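PDB 3EZF: ParA, which probably binds and hydrolyses ATP as a Walker-type plasmid partition protein and, with ADP, regulates transcription through its winged helix-turn-helix DNA-binding region. Local coordinates for residues Y112-V117 with L272-T277; N265-S270 with E296-L301. All coordinates share one frame; numbering follows the deposited sequence.

Contact 1 of 2, residues Y112-V117 with L272-T277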
loop_
_atom_site.group_PDB
_atom_site.type_symbol
_atom_site.label_atom_id
_atom_site.label_comp_id
_atom_site.label_asym_id
_atom_site.label_seq_id
_atom_site.Cartn_x
_atom_site.Cartn_y
_atom_site.Cartn_z
ATOM N N TYR A 112 -14.580 18.332 14.577
ATOM C CA TYR A 112 -15.019 16.978 14.775
ATOM C C TYR A 112 -13.935 16.164 14.043
ATOM O O TYR A 112 -13.885 16.160 12.820
ATOM C CB TYR A 112 -16.446 16.697 14.237
ATOM C CG TYR A 112 -16.962 15.431 14.829
ATOM C CD1 TYR A 112 -17.106 14.264 14.071
ATOM C CD2 TYR A 112 -17.269 15.376 16.203
ATOM C CE1 TYR A 112 -17.524 13.063 14.681
ATOM C CE2 TYR A 112 -17.658 14.176 16.811
ATOM C CZ TYR A 112 -17.783 13.028 16.043
ATOM O OH TYR A 112 -18.152 11.851 16.646
ATOM N N VAL A 113 -13.061 15.478 14.783
ATOM C CA VAL A 113 -11.972 14.724 14.169
ATOM C C VAL A 113 -12.305 13.256 13.897
ATOM O O VAL A 113 -12.604 12.484 14.816
ATOM C CB VAL A 113 -10.702 14.817 15.029
ATOM C CG1 VAL A 113 -9.549 14.108 14.350
ATOM C CG2 VAL A 113 -10.359 16.252 15.242
ATOM N N ILE A 114 -12.214 12.879 12.622
ATOM C CA ILE A 114 -12.526 11.531 12.169
ATOM C C ILE A 114 -11.302 10.706 11.773
ATOM O O ILE A 114 -10.652 10.988 10.776
ATOM C CB ILE A 114 -13.480 11.619 10.979
ATOM C CG1 ILE A 114 -14.795 12.257 11.436
ATOM C CG2 ILE A 114 -13.688 10.253 10.376
ATOM C CD1 ILE A 114 -15.313 13.346 10.518
ATOM N N PHE A 115 -10.992 9.683 12.556
ATOM C CA PHE A 115 -9.850 8.833 12.263
ATOM C C PHE A 115 -10.303 7.755 11.297
ATOM O O PHE A 115 -11.054 6.863 11.686
ATOM C CB PHE A 115 -9.332 8.177 13.543
ATOM C CG PHE A 115 -8.130 7.315 13.324
ATOM C CD1 PHE A 115 -6.846 7.822 13.511
ATOM C CD2 PHE A 115 -8.278 6.014 12.858
ATOM C CE1 PHE A 115 -5.723 7.040 13.228
ATOM C CE2 PHE A 115 -7.171 5.224 12.570
ATOM C CZ PHE A 115 -5.889 5.736 12.755
ATOM N N VAL A 116 -9.853 7.827 10.044
ATOM C CA VAL A 116 -10.239 6.840 9.030
ATOM C C VAL A 116 -9.337 5.611 9.048
ATOM O O VAL A 116 -8.134 5.733 8.833
ATOM C CB VAL A 116 -10.191 7.447 7.621
ATOM C CG1 VAL A 116 -10.867 6.520 6.624
ATOM C CG2 VAL A 116 -10.865 8.796 7.622
ATOM N N VAL A 117 -9.933 4.440 9.293
ATOM C CA VAL A 117 -9.220 3.160 9.363
ATOM C C VAL A 117 -8.955 2.546 7.997
ATOM O O VAL A 117 -9.708 1.700 7.534
ATOM C CB VAL A 117 -10.012 2.142 10.204
ATOM C CG1 VAL A 117 -9.378 0.760 10.116
ATOM C CG2 VAL A 117 -10.056 2.604 11.643
ATOM N N LEU A 272 -14.003 10.173 16.636
ATOM C CA LEU A 272 -14.811 9.217 15.882
ATOM C C LEU A 272 -13.917 8.280 15.054
ATOM O O LEU A 272 -13.076 8.724 14.280
ATOM C CB LEU A 272 -15.789 9.984 14.961
ATOM C CG LEU A 272 -16.953 9.316 14.204
ATOM C CD1 LEU A 272 -16.755 9.473 12.707
ATOM C CD2 LEU A 272 -17.066 7.854 14.566
ATOM N N LEU A 273 -14.102 6.979 15.228
ATOM C CA LEU A 273 -13.335 6.001 14.477
ATOM C C LEU A 273 -14.178 5.585 13.287
ATOM O O LEU A 273 -15.258 5.031 13.457
ATOM C CB LEU A 273 -13.064 4.767 15.322
ATOM C CG LEU A 273 -11.942 3.881 14.786
ATOM C CD1 LEU A 273 -10.597 4.545 15.092
ATOM C CD2 LEU A 273 -11.999 2.525 15.447
ATOM N N LEU A 274 -13.700 5.850 12.080
ATOM C CA LEU A 274 -14.470 5.467 10.914
ATOM C C LEU A 274 -13.783 4.280 10.246
ATOM O O LEU A 274 -12.747 4.425 9.606
ATOM C CB LEU A 274 -14.609 6.654 9.959
ATOM C CG LEU A 274 -15.581 6.504 8.787
ATOM C CD1 LEU A 274 -15.765 7.838 8.104
ATOM C CD2 LEU A 274 -15.039 5.493 7.795
ATOM N N THR A 275 -14.374 3.100 10.422
ATOM C CA THR A 275 -13.841 1.864 9.866
ATOM C C THR A 275 -14.563 1.356 8.630
ATOM O O THR A 275 -15.667 0.826 8.708
ATOM C CB THR A 275 -13.889 0.709 10.876
ATOM O OG1 THR A 275 -13.113 1.038 12.031
ATOM C CG2 THR A 275 -13.333 -0.565 10.244
ATOM N N PRO A 276 -13.955 1.528 7.462
ATOM C CA PRO A 276 -14.620 1.027 6.263
ATOM C C PRO A 276 -14.161 -0.435 6.133
ATOM O O PRO A 276 -12.960 -0.716 6.169
ATOM C CB PRO A 276 -14.063 1.933 5.170
ATOM C CG PRO A 276 -12.674 2.191 5.645
ATOM C CD PRO A 276 -12.852 2.442 7.119
ATOM N N THR A 277 -15.102 -1.366 6.016
ATOM C CA THR A 277 -14.744 -2.783 5.896
ATOM C C THR A 277 -14.799 -3.277 4.457
ATOM O O THR A 277 -15.799 -3.095 3.764
ATOM C CB THR A 277 -15.664 -3.679 6.751
ATOM O OG1 THR A 277 -15.597 -3.263 8.119
ATOM C CG2 THR A 277 -15.224 -5.135 6.659
#
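Strands 112-116 and 272-277 are parallel neighbours inside the six-stranded sheet of the P-loop NTPase domain, in register from I114 opposite L272 to V116 opposite L274. Their short axes approach to 4.7 Å and cross at -33°, the twist of the two strands against each other. Four backbone hydrogen bonds join them. The L272 N to V113 O bond is the longest at 3.3 Å and is clearly bent at the hydrogen. The V117 N to L274 O bond, by contrast, is nearly straight at 177°. Between these two lie F115 N to L272 O and L274 N to F115 O.

I114, L272 and L274 share one face. CG1 of I114 lies 3.6 Å from CD1 of L272, the two side chains running side by side and pointing the same way, while I114 CG2 reaches L274 CB at 3.7 Å. The Y112 ring slants against L272: its CG is anti to the backbone N (chi1 -163°), and CE1 comes to 3.5 Å from L272 CB. On the other face F115 and L273 lie alongside each other, with F115 CD2 3.5 Å from L273 CD1. V117 CG2 then bridges L273 CG and T275 OG1, and P276 CD sits 3.3 Å from V117 O.

Strand 250-254 flanks 112-116 on its other edge and strand 312-317 flanks 272-277. Helix 281-291 packs on V117 through Y290 and on T275 through T287 and L291. A central parallel strand leading, as in relatives, toward the phosphate-binding P-loop is the hallmark of this nucleotide-binding fold.

Contact 2 of 2, residues N265-S270 with E296-L301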
loop_
_atom_site.group_PDB
_atom_site.type_symbol
_atom_site.label_atom_id
_atom_site.label_comp_id
_atom_site.label_asym_id
_atom_site.label_seq_id
_atom_site.Cartn_x
_atom_site.Cartn_y
_atom_site.Cartn_z
ATOM N N ASN A 265 -0.858 8.959 17.450
ATOM C CA ASN A 265 -1.216 10.369 17.490
ATOM C C ASN A 265 -2.604 10.525 16.894
ATOM O O ASN A 265 -3.416 11.292 17.413
ATOM C CB ASN A 265 -0.203 11.213 16.713
ATOM C CG ASN A 265 0.824 11.870 17.619
ATOM O OD1 ASN A 265 0.510 12.780 18.385
ATOM N ND2 ASN A 265 2.052 11.405 17.539
ATOM N N GLY A 266 -2.883 9.800 15.812
ATOM C CA GLY A 266 -4.202 9.881 15.212
ATOM C C GLY A 266 -5.308 9.486 16.188
ATOM O O GLY A 266 -6.208 10.269 16.463
ATOM N N LEU A 267 -5.247 8.265 16.704
ATOM C CA LEU A 267 -6.247 7.798 17.648
ATOM C C LEU A 267 -6.371 8.719 18.841
ATOM O O LEU A 267 -7.461 8.888 19.386
ATOM C CB LEU A 267 -5.883 6.413 18.177
ATOM C CG LEU A 267 -6.050 5.202 17.277
ATOM C CD1 LEU A 267 -5.769 3.975 18.085
ATOM C CD2 LEU A 267 -7.462 5.149 16.726
ATOM N N ALA A 268 -5.246 9.300 19.249
ATOM C CA ALA A 268 -5.203 10.181 20.422
ATOM C C ALA A 268 -5.838 11.567 20.275
ATOM O O ALA A 268 -5.948 12.291 21.256
ATOM C CB ALA A 268 -3.741 10.327 20.896
ATOM N N ALA A 269 -6.261 11.934 19.072
ATOM C CA ALA A 269 -6.826 13.256 18.849
ATOM C C ALA A 269 -8.185 13.220 18.201
ATOM O O ALA A 269 -8.827 14.264 18.046
ATOM C CB ALA A 269 -5.884 14.067 17.979
ATOM N N SER A 270 -8.620 12.022 17.825
ATOM C CA SER A 270 -9.896 11.832 17.152
ATOM C C SER A 270 -11.028 11.433 18.083
ATOM O O SER A 270 -10.819 10.759 19.094
ATOM C CB SER A 270 -9.732 10.784 16.054
ATOM O OG SER A 270 -8.546 11.032 15.320
ATOM N N GLU A 296 -5.290 -2.571 22.655
ATOM C CA GLU A 296 -3.888 -2.446 23.012
ATOM C C GLU A 296 -3.367 -1.055 22.627
ATOM O O GLU A 296 -2.700 -0.389 23.424
ATOM C CB GLU A 296 -3.088 -3.550 22.317
ATOM C CG GLU A 296 -3.609 -4.955 22.639
ATOM C CD GLU A 296 -2.967 -6.062 21.796
ATOM O OE1 GLU A 296 -3.313 -7.253 21.997
ATOM O OE2 GLU A 296 -2.119 -5.743 20.932
ATOM N N MET A 297 -3.691 -0.612 21.415
ATOM C CA MET A 297 -3.255 0.697 20.940
ATOM C C MET A 297 -3.738 1.752 21.921
ATOM O O MET A 297 -2.949 2.552 22.432
ATOM C CB MET A 297 -3.845 0.999 19.560
ATOM C CG MET A 297 -3.490 0.012 18.474
ATOM S SD MET A 297 -1.832 0.277 17.861
ATOM C CE MET A 297 -0.989 -1.237 18.374
ATOM N N LEU A 298 -5.044 1.749 22.176
ATOM C CA LEU A 298 -5.647 2.712 23.093
ATOM C C LEU A 298 -5.064 2.610 24.494
ATOM O O LEU A 298 -5.155 3.551 25.276
ATOM C CB LEU A 298 -7.163 2.523 23.154
ATOM C CG LEU A 298 -7.975 2.963 21.932
ATOM C CD1 LEU A 298 -9.429 2.564 22.109
ATOM C CD2 LEU A 298 -7.872 4.464 21.767
ATOM N N GLU A 299 -4.458 1.473 24.816
ATOM C CA GLU A 299 -3.873 1.318 26.138
ATOM C C GLU A 299 -2.538 2.052 26.235
ATOM O O GLU A 299 -2.283 2.749 27.220
ATOM C CB GLU A 299 -3.710 -0.162 26.494
ATOM C CG GLU A 299 -4.908 -0.747 27.226
ATOM C CD GLU A 299 -4.637 -2.144 27.771
ATOM O OE1 GLU A 299 -5.517 -2.693 28.478
ATOM O OE2 GLU A 299 -3.543 -2.691 27.492
ATOM N N GLN A 300 -1.690 1.908 25.217
ATOM C CA GLN A 300 -0.398 2.593 25.229
ATOM C C GLN A 300 -0.628 4.078 25.483
ATOM O O GLN A 300 0.118 4.710 26.227
ATOM C CB GLN A 300 0.326 2.426 23.899
ATOM C CG GLN A 300 0.616 1.002 23.522
ATOM C CD GLN A 300 1.573 0.922 22.354
ATOM O OE1 GLN A 300 1.782 -0.146 21.772
ATOM N NE2 GLN A 300 2.172 2.056 22.007
ATOM N N LEU A 301 -1.667 4.627 24.862
ATOM C CA LEU A 301 -1.995 6.026 25.035
ATOM C C LEU A 301 -2.310 6.304 26.492
ATOM O O LEU A 301 -2.261 7.449 26.928
ATOM C CB LEU A 301 -3.196 6.401 24.174
ATOM C CG LEU A 301 -2.966 6.490 22.673
ATOM C CD1 LEU A 301 -4.289 6.735 21.977
ATOM C CD2 LEU A 301 -1.990 7.616 22.379
#
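This is an apolar contact between helical elements of the P-loop NTPase domain: the C-terminal end of helix 261-267, with the turn after it, meets helix 294-303 through L267 and A268 on one side and M297, L298 and L301 on the other. All five residues are buried, and the 202 Å² of buried surface comes without any polar bond between the two segments. L267 contributes two parts of its side chain. Its CD1 reaches M297 CB at 3.8 Å, the two side chains crossing at a slant, and lies farther, 4.3 Å, from L298 CD2; its CB faces L301 CD1. L301 has CG anti to its carbonyl carbon (chi1 -72°). Both of its methyls meet A268 CB from the same side, with CD2 at 3.6 Å and CD1 at 3.8 Å. V306 adds to the packing on both A268 and L301, while M297 and L298 also touch F214 and Y7 of the second subunit, which places this helix at the dimer interface. Beyond A268 the chain turns away from helix 294-303 toward the sheet, and G266 O is gripped from opposite faces of its carbonyl plane by A269 N at 3.1 Å and S270 OG at 2.7 Å.

In the fold
The two contacts interlock along the chain in the order 112-117, 265-270, 272-277, 296-301, all in the P-loop NTPase domain. Their centres lie about 13 Å apart, contact 1 nearer the middle of the chain (10 Å from its centre, against 19 Å for contact 2). Helix 261-267 is followed, after a short turn, by strand 272-277; its C-terminal end and that turn pack against the sheet: F115 CD1 comes to 3.5 Å from G266 C, and L273 CD1 to 3.6 Å from L267 CD2. L267 thus lies between the sheet and helix 294-303, giving a layered strand-helix-helix arrangement that runs from the central strands out to the second subunit.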